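Side-chain contact in lactaldehyde dehydrogenase (Escherichia coli, PDB 2IMP), which oxidises L-lactaldehyde irreversibly to L-lactate with NAD as cofactor, in the breakdown of L-fucose and L-rhamnose, and also acts on glycolaldehyde: residues S70-I75 and Y114-A119. Residues are numbered along the deposited sequence; the frame is centred on the assembly and turned at random.
With SO4 (sulfate ion), chain C.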
# COMPACT_ATOMS: atom_id res chain seq x y z
N SER A 70 8.45 22.61 3.52
CA SER A 70 8.46 23.93 4.12
C SER A 70 8.58 25.03 3.04
O SER A 70 7.89 26.05 3.10
CB SER A 70 9.62 24.03 5.12
OG SER A 70 9.58 25.27 5.81
N TRP A 71 9.45 24.80 2.06
CA TRP A 71 9.60 25.73 0.96
C TRP A 71 8.30 25.88 0.15
O TRP A 71 7.91 26.99 -0.22
CB TRP A 71 10.74 25.29 0.03
CG TRP A 71 12.10 25.65 0.54
CD1 TRP A 71 13.10 24.80 0.92
CD2 TRP A 71 12.60 26.98 0.76
NE1 TRP A 71 14.20 25.52 1.35
CE2 TRP A 71 13.91 26.85 1.26
CE3 TRP A 71 12.06 28.26 0.57
CZ2 TRP A 71 14.70 27.97 1.58
CZ3 TRP A 71 12.84 29.36 0.89
CH2 TRP A 71 14.15 29.21 1.39
N LEU A 72 7.64 24.75 -0.10
CA LEU A 72 6.38 24.76 -0.82
C LEU A 72 5.29 25.55 -0.07
O LEU A 72 4.53 26.30 -0.66
CB LEU A 72 5.89 23.33 -1.09
CG LEU A 72 6.65 22.50 -2.12
CD1 LEU A 72 6.07 21.09 -2.17
CD2 LEU A 72 6.54 23.16 -3.50
N ARG A 73 5.24 25.37 1.25
CA ARG A 73 4.27 26.10 2.06
C ARG A 73 4.48 27.62 2.02
O ARG A 73 3.53 28.39 2.10
CB ARG A 73 4.31 25.60 3.51
CG ARG A 73 3.51 24.33 3.70
CD ARG A 73 3.86 23.59 4.97
NE ARG A 73 3.11 22.34 5.04
CZ ARG A 73 3.50 21.25 5.69
NH1 ARG A 73 4.65 21.25 6.36
NH2 ARG A 73 2.74 20.16 5.67
N LYS A 74 5.74 28.04 1.91
CA LYS A 74 6.04 29.46 1.81
C LYS A 74 5.49 30.02 0.50
O LYS A 74 5.02 31.15 0.45
CB LYS A 74 7.55 29.70 1.88
CG LYS A 74 8.13 29.42 3.25
CD LYS A 74 9.63 29.61 3.26
CE LYS A 74 10.19 29.32 4.65
NZ LYS A 74 11.68 29.40 4.66
N ILE A 75 5.56 29.21 -0.56
CA ILE A 75 5.03 29.63 -1.84
C ILE A 75 3.50 29.76 -1.83
O ILE A 75 2.95 30.75 -2.31
CB ILE A 75 5.46 28.65 -2.97
CG1 ILE A 75 6.97 28.72 -3.16
CG2 ILE A 75 4.74 29.02 -4.27
CD1 ILE A 75 7.53 27.68 -4.11
N TYR A 114 -1.48 20.70 0.10
CA TYR A 114 -1.83 19.29 0.09
C TYR A 114 -0.63 18.42 -0.36
O TYR A 114 -0.28 17.44 0.30
CB TYR A 114 -3.03 19.04 -0.84
CG TYR A 114 -3.22 17.58 -1.21
CD1 TYR A 114 -3.76 16.66 -0.31
CD2 TYR A 114 -2.79 17.11 -2.45
CE1 TYR A 114 -3.85 15.30 -0.63
CE2 TYR A 114 -2.87 15.76 -2.78
CZ TYR A 114 -3.40 14.86 -1.87
OH TYR A 114 -3.43 13.53 -2.21
N MET A 115 -0.01 18.81 -1.47
CA MET A 115 1.15 18.09 -1.97
C MET A 115 2.34 18.10 -0.99
O MET A 115 3.02 17.08 -0.81
CB MET A 115 1.59 18.65 -3.32
CG MET A 115 0.74 18.18 -4.49
SD MET A 115 0.91 16.39 -4.78
CE MET A 115 -0.52 16.07 -5.78
N ALA A 116 2.58 19.24 -0.34
CA ALA A 116 3.66 19.34 0.63
C ALA A 116 3.52 18.30 1.77
O ALA A 116 4.50 17.88 2.38
CB ALA A 116 3.73 20.76 1.21
N GLU A 117 2.27 17.91 2.03
CA GLU A 117 1.97 16.95 3.08
C GLU A 117 2.47 15.52 2.77
O GLU A 117 2.47 14.66 3.65
CB GLU A 117 0.45 16.91 3.33
CG GLU A 117 -0.13 18.28 3.65
CD GLU A 117 -1.63 18.27 3.82
OE1 GLU A 117 -2.31 17.41 3.21
OE2 GLU A 117 -2.15 19.13 4.56
N TRP A 118 2.88 15.28 1.53
CA TRP A 118 3.41 13.97 1.15
C TRP A 118 4.86 13.73 1.63
O TRP A 118 5.33 12.60 1.63
CB TRP A 118 3.37 13.79 -0.38
CG TRP A 118 2.02 13.38 -0.90
CD1 TRP A 118 1.23 14.08 -1.77
CD2 TRP A 118 1.28 12.19 -0.56
NE1 TRP A 118 0.05 13.40 -1.99
CE2 TRP A 118 0.05 12.24 -1.26
CE3 TRP A 118 1.55 11.09 0.27
CZ2 TRP A 118 -0.92 11.23 -1.15
CZ3 TRP A 118 0.58 10.08 0.38
CH2 TRP A 118 -0.64 10.16 -0.33
N ALA A 119 5.51 14.81 2.06
CA ALA A 119 6.91 14.76 2.51
C ALA A 119 7.34 13.50 3.31
O ALA A 119 8.26 12.79 2.90
CB ALA A 119 7.24 16.01 3.33
S SO4 C . 6.70 24.66 7.93
O1 SO4 C . 5.70 25.23 7.00
O2 SO4 C . 7.14 23.34 7.43
O3 SO4 C . 7.86 25.56 8.02
O4 SO4 C . 6.09 24.50 9.27
O HOH W 1 -0.25 21.41 5.31
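Leu72 and Ala116 mark the closest backbone approach, 6.2 Å between their CA atoms, where helix 65-81 passes the C-terminal part of helix 98-116, with a type I turn from Ala116 to Ala119. Ala116 has only a methyl here, consistent with the close approach: Ala116 CB lies 4.1 Å from Leu72 CB, and Leu72 CD1 is equally far from Ala116 CA. Arg73 CG is anti to the carbonyl carbon (chi1 -81°) and the chain runs extended from CG to NE, which carries the guanidinium over Ala116 CB, one face on the methyl. At its edge, in plane, lies O2 of a sulfate ion, probably from the crystallisation liquor, 3.4 Å from Arg73 NH1 in a weak bond, while Ser70 OG donates to sulfate O3 at 2.8 Å. Arg73 NH2 passes 4.0 Å from Glu117 CG, and a water links NH2 to Glu117 OE2. Arg73 NH2 forms its salt bridge with Glu117 of the second subunit, and Glu117 OE1 pairs with Arg121 there. A leucine in place of Arg73 would probably leave that neighbouring Glu117 without one of its cationic partners. Apolar contacts and a water link thus join the two segments, whereas the direct charge pairs are made with the second subunit.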